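Local coordinates for protein salmonella plasmid virulence: SpvB (Salmonella typhimurium, PDB 6P0X) that probably transfers ADP-ribose from NAD(+) to arginine on host actin, blocking filament assembly, the N-terminal domain being the part in this structure, at residues Gln268-Leu273 with Arg281-Cys286; Gly100-Pro105 with Leu227-Thr232; Glu79-Thr84 with Tyr122-Trp127; Thr240-Tyr245 with Pro256-Gln261. All coordinates share one frame; numbering follows the deposited sequence.

Contact 1: Gln268-Leu273 with Arg281-Cys286; sequences QDPFSL and RLHRLC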
# COMPACT_ATOMS: atom_id res chain seq x y z
N GLN A 268 10.16 15.76 12.69
CA GLN A 268 10.10 16.58 13.88
C GLN A 268 8.74 16.52 14.57
O GLN A 268 8.65 16.88 15.75
CB GLN A 268 10.41 18.04 13.54
CG GLN A 268 11.86 18.29 13.19
CD GLN A 268 12.13 19.74 12.86
OE1 GLN A 268 11.64 20.64 13.54
NE2 GLN A 268 12.91 19.98 11.81
N ASP A 269 7.70 16.06 13.87
CA ASP A 269 6.34 16.06 14.40
C ASP A 269 5.75 14.65 14.41
O ASP A 269 4.72 14.39 13.78
CB ASP A 269 5.46 17.01 13.58
CG ASP A 269 5.35 16.60 12.12
OD1 ASP A 269 6.32 16.03 11.57
OD2 ASP A 269 4.28 16.84 11.52
N PRO A 270 6.35 13.72 15.15
CA PRO A 270 5.79 12.36 15.19
C PRO A 270 4.48 12.34 15.95
O PRO A 270 4.24 13.15 16.86
CB PRO A 270 6.87 11.55 15.91
CG PRO A 270 7.55 12.55 16.79
CD PRO A 270 7.40 13.91 16.16
N PHE A 271 3.61 11.41 15.58
CA PHE A 271 2.31 11.30 16.22
C PHE A 271 1.83 9.86 16.15
O PHE A 271 2.34 9.05 15.37
CB PHE A 271 1.27 12.24 15.58
CG PHE A 271 0.96 11.91 14.15
CD1 PHE A 271 1.76 12.40 13.12
CD2 PHE A 271 -0.14 11.13 13.82
CE1 PHE A 271 1.47 12.10 11.80
CE2 PHE A 271 -0.44 10.83 12.50
CZ PHE A 271 0.37 11.32 11.49
N SER A 272 0.82 9.55 16.97
CA SER A 272 0.28 8.21 17.05
C SER A 272 -1.23 8.23 16.83
O SER A 272 -1.92 9.18 17.21
CB SER A 272 0.60 7.57 18.40
OG SER A 272 1.98 7.28 18.51
N LEU A 273 -1.73 7.15 16.23
CA LEU A 273 -3.14 6.94 15.94
C LEU A 273 -3.62 5.71 16.70
O LEU A 273 -2.88 4.72 16.83
CB LEU A 273 -3.38 6.75 14.44
CG LEU A 273 -2.85 7.87 13.55
CD1 LEU A 273 -2.82 7.42 12.09
CD2 LEU A 273 -3.70 9.13 13.70
N ARG A 281 2.25 4.55 15.14
CA ARG A 281 3.08 5.74 15.26
C ARG A 281 3.77 6.03 13.94
O ARG A 281 4.22 5.11 13.24
CB ARG A 281 4.12 5.55 16.37
CG ARG A 281 4.92 6.80 16.71
CD ARG A 281 5.34 6.79 18.18
NE ARG A 281 6.00 8.03 18.59
CZ ARG A 281 5.35 9.15 18.91
NH1 ARG A 281 4.02 9.20 18.86
NH2 ARG A 281 6.03 10.23 19.28
N LEU A 282 3.85 7.31 13.58
CA LEU A 282 4.46 7.73 12.32
C LEU A 282 5.69 8.58 12.62
O LEU A 282 5.58 9.63 13.27
CB LEU A 282 3.47 8.51 11.45
CG LEU A 282 2.53 7.68 10.59
CD1 LEU A 282 1.35 7.17 11.42
CD2 LEU A 282 2.05 8.47 9.38
N HIS A 283 6.85 8.13 12.14
CA HIS A 283 8.09 8.87 12.29
C HIS A 283 8.63 9.38 10.96
O HIS A 283 9.64 10.09 10.95
CB HIS A 283 9.16 7.98 12.94
CG HIS A 283 8.93 7.72 14.40
ND1 HIS A 283 9.09 8.69 15.37
CD2 HIS A 283 8.58 6.59 15.06
CE1 HIS A 283 8.84 8.17 16.55
NE2 HIS A 283 8.52 6.90 16.40
N ARG A 284 8.00 9.04 9.84
CA ARG A 284 8.59 9.25 8.53
C ARG A 284 7.80 10.25 7.72
O ARG A 284 6.58 10.42 7.90
CB ARG A 284 8.70 7.92 7.75
CG ARG A 284 9.32 6.78 8.55
CD ARG A 284 10.61 7.19 9.23
NE ARG A 284 10.93 6.31 10.35
CZ ARG A 284 12.01 6.42 11.11
NH1 ARG A 284 12.21 5.56 12.11
NH2 ARG A 284 12.90 7.37 10.88
N LEU A 285 8.51 10.93 6.82
CA LEU A 285 7.95 11.81 5.81
C LEU A 285 8.52 11.40 4.46
O LEU A 285 9.74 11.23 4.34
CB LEU A 285 8.28 13.28 6.07
CG LEU A 285 7.48 14.07 7.09
CD1 LEU A 285 8.29 15.28 7.51
CD2 LEU A 285 6.15 14.50 6.50
N CYS A 286 7.66 11.24 3.47
CA CYS A 286 8.15 10.96 2.13
C CYS A 286 8.83 12.21 1.58
O CYS A 286 8.20 13.26 1.42
CB CYS A 286 7.02 10.52 1.21
SG CYS A 286 7.57 10.29 -0.51
O HOH W 1 4.21 12.51 20.24

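Contact 2: Gly100-Pro105 with Leu227-Thr232; sequences GDVSFP and LWTSAT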
# COMPACT_ATOMS: atom_id res chain seq x y z
N GLY A 100 -7.81 -20.83 -10.25
CA GLY A 100 -7.36 -21.10 -11.60
C GLY A 100 -6.52 -22.36 -11.63
O GLY A 100 -6.96 -23.44 -11.22
N ASP A 101 -5.27 -22.22 -12.07
CA ASP A 101 -4.35 -23.33 -12.21
C ASP A 101 -3.42 -23.49 -11.01
O ASP A 101 -2.56 -24.38 -11.02
CB ASP A 101 -3.52 -23.18 -13.49
CG ASP A 101 -4.36 -23.31 -14.74
OD1 ASP A 101 -5.42 -23.97 -14.68
OD2 ASP A 101 -3.97 -22.76 -15.79
N VAL A 102 -3.56 -22.65 -9.99
CA VAL A 102 -2.69 -22.67 -8.82
C VAL A 102 -3.44 -23.36 -7.69
O VAL A 102 -4.51 -22.91 -7.28
CB VAL A 102 -2.27 -21.25 -8.41
CG1 VAL A 102 -1.33 -21.30 -7.21
CG2 VAL A 102 -1.62 -20.53 -9.58
N SER A 103 -2.87 -24.46 -7.18
CA SER A 103 -3.43 -25.16 -6.04
C SER A 103 -2.64 -24.80 -4.79
O SER A 103 -1.41 -24.67 -4.83
CB SER A 103 -3.41 -26.68 -6.27
OG SER A 103 -2.13 -27.21 -5.96
N PHE A 104 -3.34 -24.65 -3.67
CA PHE A 104 -2.73 -24.09 -2.48
C PHE A 104 -2.34 -25.17 -1.49
O PHE A 104 -2.91 -26.27 -1.48
CB PHE A 104 -3.69 -23.11 -1.80
CG PHE A 104 -4.23 -22.04 -2.70
CD1 PHE A 104 -3.38 -21.14 -3.32
CD2 PHE A 104 -5.60 -21.89 -2.88
CE1 PHE A 104 -3.87 -20.15 -4.14
CE2 PHE A 104 -6.10 -20.89 -3.69
CZ PHE A 104 -5.24 -20.02 -4.33
N PRO A 105 -1.34 -24.90 -0.65
CA PRO A 105 -1.01 -25.84 0.43
C PRO A 105 -2.14 -26.02 1.43
O PRO A 105 -2.24 -27.08 2.06
CB PRO A 105 0.22 -25.21 1.11
CG PRO A 105 0.58 -24.00 0.34
CD PRO A 105 -0.34 -23.83 -0.82
N LEU A 227 1.57 -13.60 -6.32
CA LEU A 227 1.48 -13.80 -4.88
C LEU A 227 0.63 -15.01 -4.51
O LEU A 227 0.58 -15.37 -3.33
CB LEU A 227 0.93 -12.55 -4.21
CG LEU A 227 1.86 -11.33 -4.28
CD1 LEU A 227 1.21 -10.11 -3.66
CD2 LEU A 227 3.20 -11.63 -3.62
N TRP A 228 -0.03 -15.65 -5.48
CA TRP A 228 -0.64 -16.95 -5.21
C TRP A 228 0.42 -17.98 -4.84
O TRP A 228 0.21 -18.82 -3.96
CB TRP A 228 -1.42 -17.44 -6.44
CG TRP A 228 -2.74 -16.79 -6.72
CD1 TRP A 228 -3.18 -16.34 -7.94
CD2 TRP A 228 -3.82 -16.55 -5.80
NE1 TRP A 228 -4.44 -15.82 -7.83
CE2 TRP A 228 -4.86 -15.93 -6.53
CE3 TRP A 228 -3.99 -16.78 -4.43
CZ2 TRP A 228 -6.06 -15.55 -5.93
CZ3 TRP A 228 -5.19 -16.40 -3.84
CH2 TRP A 228 -6.21 -15.79 -4.60
N THR A 229 1.58 -17.91 -5.50
CA THR A 229 2.62 -18.93 -5.38
C THR A 229 3.65 -18.61 -4.31
O THR A 229 3.98 -19.46 -3.48
CB THR A 229 3.31 -19.11 -6.73
OG1 THR A 229 2.37 -19.61 -7.69
CG2 THR A 229 4.49 -20.07 -6.62
N SER A 230 4.18 -17.39 -4.31
CA SER A 230 5.30 -17.03 -3.46
C SER A 230 4.98 -15.76 -2.68
O SER A 230 4.03 -15.03 -2.98
CB SER A 230 6.58 -16.82 -4.28
OG SER A 230 6.31 -15.99 -5.40
N ALA A 231 5.81 -15.50 -1.67
CA ALA A 231 5.65 -14.29 -0.86
C ALA A 231 6.22 -13.07 -1.57
O ALA A 231 5.76 -11.95 -1.32
CB ALA A 231 6.32 -14.47 0.50
N THR A 232 7.21 -13.26 -2.45
CA THR A 232 7.77 -12.17 -3.22
C THR A 232 7.91 -12.65 -4.67
O THR A 232 8.50 -13.72 -4.90
CB THR A 232 9.13 -11.71 -2.68
OG1 THR A 232 9.09 -11.69 -1.25
CG2 THR A 232 9.47 -10.32 -3.19

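Contact 3: Glu79-Thr84 with Tyr122-Trp127; sequences EVLVQT and YRLEYW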
# COMPACT_ATOMS: atom_id res chain seq x y z
N GLU A 79 -16.94 2.36 1.34
CA GLU A 79 -18.35 2.02 1.51
C GLU A 79 -18.50 0.90 2.53
O GLU A 79 -17.67 -0.02 2.61
CB GLU A 79 -18.96 1.60 0.17
CG GLU A 79 -18.47 0.26 -0.37
CD GLU A 79 -17.17 0.37 -1.16
OE1 GLU A 79 -16.31 1.20 -0.80
OE2 GLU A 79 -17.02 -0.39 -2.15
N VAL A 80 -19.57 0.97 3.33
CA VAL A 80 -19.84 -0.07 4.32
C VAL A 80 -20.20 -1.36 3.61
O VAL A 80 -21.03 -1.38 2.69
CB VAL A 80 -20.95 0.38 5.28
CG1 VAL A 80 -21.30 -0.74 6.25
CG2 VAL A 80 -20.51 1.63 6.04
N LEU A 81 -19.59 -2.46 4.04
CA LEU A 81 -19.78 -3.76 3.41
C LEU A 81 -20.70 -4.64 4.25
O LEU A 81 -20.92 -4.40 5.44
CB LEU A 81 -18.44 -4.46 3.21
CG LEU A 81 -17.43 -3.79 2.29
CD1 LEU A 81 -16.10 -4.53 2.34
CD2 LEU A 81 -17.96 -3.72 0.86
N VAL A 82 -21.22 -5.67 3.60
CA VAL A 82 -22.04 -6.68 4.25
C VAL A 82 -21.83 -7.99 3.50
O VAL A 82 -21.56 -7.99 2.30
CB VAL A 82 -23.54 -6.27 4.28
CG1 VAL A 82 -24.10 -6.17 2.87
CG2 VAL A 82 -24.35 -7.24 5.13
N GLN A 83 -21.91 -9.10 4.23
CA GLN A 83 -21.79 -10.40 3.59
C GLN A 83 -22.92 -10.60 2.59
O GLN A 83 -24.08 -10.26 2.86
CB GLN A 83 -21.83 -11.53 4.62
CG GLN A 83 -20.70 -11.55 5.61
CD GLN A 83 -20.62 -12.86 6.37
OE1 GLN A 83 -21.10 -13.89 5.89
NE2 GLN A 83 -20.03 -12.83 7.56
N THR A 84 -22.59 -11.14 1.42
CA THR A 84 -23.62 -11.47 0.45
C THR A 84 -24.49 -12.58 1.01
O THR A 84 -23.98 -13.59 1.52
CB THR A 84 -22.99 -11.89 -0.88
OG1 THR A 84 -22.27 -10.78 -1.43
CG2 THR A 84 -24.06 -12.34 -1.86
N TYR A 122 -18.45 -5.07 -8.79
CA TYR A 122 -17.24 -5.84 -8.59
C TYR A 122 -17.56 -7.13 -7.84
O TYR A 122 -18.71 -7.37 -7.45
CB TYR A 122 -16.17 -5.02 -7.85
CG TYR A 122 -16.55 -4.53 -6.47
CD1 TYR A 122 -16.76 -5.42 -5.42
CD2 TYR A 122 -16.62 -3.17 -6.19
CE1 TYR A 122 -17.08 -4.98 -4.15
CE2 TYR A 122 -16.93 -2.72 -4.91
CZ TYR A 122 -17.16 -3.62 -3.90
OH TYR A 122 -17.47 -3.18 -2.63
N ARG A 123 -16.54 -7.96 -7.66
CA ARG A 123 -16.63 -9.14 -6.80
C ARG A 123 -15.52 -9.04 -5.76
O ARG A 123 -14.34 -9.12 -6.11
CB ARG A 123 -16.54 -10.44 -7.58
CG ARG A 123 -16.86 -11.64 -6.69
CD ARG A 123 -16.51 -12.98 -7.32
NE ARG A 123 -16.84 -14.07 -6.41
CZ ARG A 123 -18.06 -14.57 -6.24
NH1 ARG A 123 -19.09 -14.09 -6.93
NH2 ARG A 123 -18.26 -15.57 -5.38
N LEU A 124 -15.89 -8.85 -4.50
CA LEU A 124 -14.94 -8.71 -3.41
C LEU A 124 -15.06 -9.90 -2.47
O LEU A 124 -16.17 -10.27 -2.07
CB LEU A 124 -15.19 -7.41 -2.65
CG LEU A 124 -14.28 -7.09 -1.46
CD1 LEU A 124 -12.84 -6.91 -1.92
CD2 LEU A 124 -14.79 -5.84 -0.76
N GLU A 125 -13.92 -10.50 -2.12
CA GLU A 125 -13.90 -11.71 -1.31
C GLU A 125 -12.87 -11.58 -0.19
O GLU A 125 -11.79 -11.02 -0.38
CB GLU A 125 -13.57 -12.94 -2.14
CG GLU A 125 -14.54 -13.21 -3.26
CD GLU A 125 -14.08 -14.33 -4.16
OE1 GLU A 125 -12.85 -14.55 -4.21
OE2 GLU A 125 -14.94 -14.97 -4.80
N TYR A 126 -13.23 -12.13 0.96
CA TYR A 126 -12.36 -12.22 2.12
C TYR A 126 -11.93 -13.68 2.26
O TYR A 126 -12.79 -14.57 2.40
CB TYR A 126 -13.09 -11.73 3.37
CG TYR A 126 -12.28 -11.71 4.64
CD1 TYR A 126 -10.97 -11.25 4.65
CD2 TYR A 126 -12.84 -12.12 5.85
CE1 TYR A 126 -10.23 -11.23 5.82
CE2 TYR A 126 -12.11 -12.10 7.02
CZ TYR A 126 -10.81 -11.65 7.00
OH TYR A 126 -10.08 -11.62 8.17
N TRP A 127 -10.62 -13.93 2.17
CA TRP A 127 -10.04 -15.27 2.20
C TRP A 127 -9.36 -15.49 3.54
O TRP A 127 -8.51 -14.68 3.94
CB TRP A 127 -9.02 -15.45 1.07
CG TRP A 127 -9.58 -15.45 -0.32
CD1 TRP A 127 -10.33 -14.47 -0.90
CD2 TRP A 127 -9.42 -16.47 -1.31
NE1 TRP A 127 -10.66 -14.83 -2.19
CE2 TRP A 127 -10.11 -16.05 -2.46
CE3 TRP A 127 -8.76 -17.71 -1.33
CZ2 TRP A 127 -10.16 -16.82 -3.63
CZ3 TRP A 127 -8.81 -18.47 -2.48
CH2 TRP A 127 -9.51 -18.02 -3.62

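Contact 4: Thr240-Tyr245 with Pro256-Gln261; sequences TLVFDY and PAFTAQ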
# COMPACT_ATOMS: atom_id res chain seq x y z
N THR A 240 10.19 0.90 -11.89
CA THR A 240 10.07 0.95 -10.43
C THR A 240 9.80 2.38 -10.00
O THR A 240 10.63 3.27 -10.22
CB THR A 240 11.33 0.42 -9.75
OG1 THR A 240 11.66 -0.87 -10.28
CG2 THR A 240 11.09 0.29 -8.25
N LEU A 241 8.65 2.60 -9.37
CA LEU A 241 8.35 3.87 -8.73
C LEU A 241 8.72 3.76 -7.26
O LEU A 241 8.15 2.94 -6.53
CB LEU A 241 6.87 4.21 -8.90
CG LEU A 241 6.40 5.58 -8.39
CD1 LEU A 241 6.99 6.69 -9.25
CD2 LEU A 241 4.89 5.65 -8.38
N VAL A 242 9.67 4.58 -6.81
CA VAL A 242 10.22 4.49 -5.46
C VAL A 242 9.74 5.69 -4.66
O VAL A 242 9.87 6.84 -5.09
CB VAL A 242 11.76 4.43 -5.49
CG1 VAL A 242 12.30 4.45 -4.07
CG2 VAL A 242 12.23 3.20 -6.23
N PHE A 243 9.17 5.42 -3.49
CA PHE A 243 8.82 6.46 -2.53
C PHE A 243 9.89 6.46 -1.45
O PHE A 243 10.01 5.50 -0.68
CB PHE A 243 7.43 6.21 -1.94
CG PHE A 243 6.31 6.42 -2.93
CD1 PHE A 243 6.05 5.48 -3.92
CD2 PHE A 243 5.51 7.54 -2.87
CE1 PHE A 243 5.03 5.66 -4.83
CE2 PHE A 243 4.47 7.73 -3.77
CZ PHE A 243 4.23 6.79 -4.75
N ASP A 244 10.68 7.53 -1.39
CA ASP A 244 11.83 7.62 -0.49
C ASP A 244 11.55 8.61 0.63
O ASP A 244 11.03 9.72 0.39
CB ASP A 244 13.09 8.02 -1.26
CG ASP A 244 14.29 8.24 -0.35
OD1 ASP A 244 14.38 9.31 0.27
OD2 ASP A 244 15.15 7.34 -0.26
N TYR A 245 11.94 8.21 1.84
CA TYR A 245 11.68 8.93 3.08
C TYR A 245 12.97 9.49 3.68
O TYR A 245 13.09 9.62 4.90
CB TYR A 245 10.97 8.01 4.09
CG TYR A 245 9.67 7.47 3.56
CD1 TYR A 245 9.64 6.39 2.69
CD2 TYR A 245 8.46 8.06 3.91
CE1 TYR A 245 8.46 5.90 2.18
CE2 TYR A 245 7.26 7.58 3.40
CZ TYR A 245 7.27 6.50 2.54
OH TYR A 245 6.09 6.01 2.04
N PRO A 256 19.93 10.53 -6.32
CA PRO A 256 19.73 9.40 -5.40
C PRO A 256 19.90 8.05 -6.08
O PRO A 256 19.42 7.82 -7.19
CB PRO A 256 18.28 9.60 -4.92
CG PRO A 256 17.62 10.46 -5.96
CD PRO A 256 18.67 11.09 -6.83
N ALA A 257 20.60 7.15 -5.39
CA ALA A 257 20.84 5.80 -5.88
C ALA A 257 19.60 4.93 -5.72
O ALA A 257 18.70 5.22 -4.92
CB ALA A 257 22.02 5.16 -5.15
N PHE A 258 19.54 3.85 -6.50
CA PHE A 258 18.39 2.96 -6.45
C PHE A 258 18.27 2.26 -5.10
O PHE A 258 17.17 2.17 -4.54
CB PHE A 258 18.47 1.93 -7.58
CG PHE A 258 17.27 1.02 -7.66
CD1 PHE A 258 16.03 1.52 -8.00
CD2 PHE A 258 17.39 -0.33 -7.38
CE1 PHE A 258 14.92 0.69 -8.07
CE2 PHE A 258 16.28 -1.17 -7.44
CZ PHE A 258 15.05 -0.65 -7.79
N THR A 259 19.38 1.76 -4.57
CA THR A 259 19.39 1.07 -3.29
C THR A 259 19.85 2.03 -2.20
O THR A 259 20.89 2.69 -2.34
CB THR A 259 20.31 -0.15 -3.33
OG1 THR A 259 19.78 -1.11 -4.25
CG2 THR A 259 20.41 -0.79 -1.95
N ALA A 260 19.08 2.10 -1.12
CA ALA A 260 19.38 3.04 -0.05
C ALA A 260 20.59 2.58 0.75
O ALA A 260 20.69 1.41 1.14
CB ALA A 260 18.17 3.19 0.87
N GLN A 261 21.52 3.51 1.00
CA GLN A 261 22.69 3.24 1.83
C GLN A 261 22.51 3.69 3.27
O GLN A 261 23.27 3.23 4.14
CB GLN A 261 23.93 3.91 1.24

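Contact 1: Gln268-Leu273 with Arg281-Cys286
R281 lies along one face of a short β hairpin and bonds S272, its partner in a non-hydrogen-bonded antiparallel pair. With CG anti to the backbone N (chi1 -172°) and the chain extended as far as NE, the side chain runs beside the opposite strand. Its CB and CG pass S272 OG and the carbonyl oxygen of F271, and CD also lies against S272 OG. At the tip, NH1 donates to S272 OG over 2.8 Å, the hydroxyl lying in the guanidinium plane. NE turns to E200 in a salt bridge, while NH2 packs 3.7 Å from P270 CB and donates to a water that makes a weak bond to P270 O. A proline suits this spot: its aliphatic ring lies over one guanidinium face, and its CB meets the H283 ring obliquely. S272 OG is also hydrogen-bonded to E279, its strongest polar partner, so the hydroxyl links R281 to that carboxylate.

The backbones pair next door, where L282 N donates to F271 O at 2.9 Å and 165°. On the face that carries F271 and L282, the F271 ring lies beside L282, with L282 CB over one ring face and F271 CZ 3.9 Å from L282 CD2. L273 CD1 adds a looser touch to L282 CD1, and L273 also lines an acrylic acid pocket. The hairpin thus sorts its chemistry by face, apolar on one and polar on the other. With E200 and E279 at hand, the charge of R281 is probably well balanced, and its several partners would hold the guanidinium's rotation.

Contact 2: Gly100-Pro105 with Leu227-Thr232
V102 and W228 mark the closest approach of the two backbones, their CA atoms still 7.1 Å apart, so side chains alone bridge the gap. Segment 100-105 begins with G100, whose positive phi (61°) suits glycine in the turn, and is extended through 102-104. Across from it, 227-229 has helical backbone angles without the regular bonds, which presents W228 and T229 one after the other. V102 points at the loop and sets CG1 3.9 Å from W228 CB, with T229 OG1 slightly farther off; a compact apolar side chain suits the site, its CG1 methyl lying against both W228 and T229.

These residues join the small hairpin of strands 98-99 and 102-104 to the long loop between strands 215-218 and 237-244, two parts of a largely antiparallel β domain more than 120 residues apart in sequence. The larger part of the contact is aromatic. F104 slants against the six-membered ring of W228, the planes at 46° and the centroids 5.1 Å apart. F104 CE1 comes to 3.4 Å from W228 CE3, and F104 CZ stands above the indole plane toward its rim. Y99 stacks on W228 from the same hairpin, and W127 meets it obliquely, while Y108 packs edge-to-face with F104.

Contact 3: Glu79-Thr84 with Tyr122-Trp127
E79 and Y122 both place CG between the backbone N and the carbonyl carbon (chi1 70° and 61°), and E79 bends again at chi2, so that carboxylate and phenol approach from opposite directions. Y122 OH donates to E79 OE2 over 2.9 Å. The oxygen is met on its anti side, 30° out of the carboxylate plane, and it lies at the edge of the phenol ring, close to the ring plane. The other oxygen, E79 OE1, accepts from the backbone N of D77, which helps to fix the rotation of the carboxylate. The backbones are too far apart to pair (the CA atoms of L81 and L124, the nearest, are 9.7 Å apart), so two long side chains, glutamate and tyrosine, meet between them.

Both strands, 81-83 and 123-129, pair antiparallel with strand 107-115, so the contact reaches across the neighbour they share in this largely antiparallel β domain. Leucines bridge the span beside the polar pair, crossing at about a right angle. L81 uses its two methyls separately: CD2 touches Y122 OH at 3.6 Å, and CD1 meets L124 CD2 at the same separation. Leucine at 124, which points at the opposite segment, gives an apolar partner. F73 and W137 pack against L81 and L124 respectively. Further along 122-127, E125 links its neighbours on that strand: R123 NE makes a 2.6 Å salt bridge to E125 OE2, and W127 NE1 donates to E125 OE1 at 3.0 Å.

Contact 4: Thr240-Tyr245 with Pro256-Gln261
F258 sends its ring toward the strand ending at D244, and the packed part of this contact is made by the CE1 corner of that ring. F258 CE1 comes 3.9 Å from T240 CG2, a methyl lying at the ring edge near its plane, and 4.1 Å from V242 CG2, which meets the ring obliquely. With CG anti to its backbone N (chi1 -176°), the phenylalanine extends from the loop to the β-branched side chains of T240 and V242, which point to the same face of the strand; the CA atoms of V242 and F258 are 8.4 Å apart, a span the side chains cross. Threonine is apt here because its methyl touches the ring edge while OG1 is hydrogen-bonded to H294. F292 and H294 each meet the F258 ring edge-to-face.

The far side of the loop is open, with A257, T259 and Q261 exposed to solvent. D244, by contrast, is buried, its carboxylate bound by R248, whose guanidinium also ties down the carbonyl of F258. This is plain packing of an irregular loop over an antiparallel β-sheet, where an aromatic side chain, helped by R248, holds the loop against alternate residues of strand 237-244.

In the fold
From the N terminus, 79-84 comes first, followed by the hairpin segment 100-105 and then 122-127, which closes contact 3. Contact 2 closes only much later, when 227-232 returns to 100-105, so contacts 2 and 3 cross along the chain; they also touch, W127 lying against F104 and W228. Contacts 4 and 1 follow in series, each closing a short local loop: contact 4 sets 256-261 against strand 237-244, and contact 1 joins strands 271-273 and 280-282. These two also meet, the ring of Y245 packing on R284-C286. Contacts 2 and 3 thus tie together one end of the domain, contacts 1 and 4 the other; contacts 1 and 2 lie about 35 Å apart between centres.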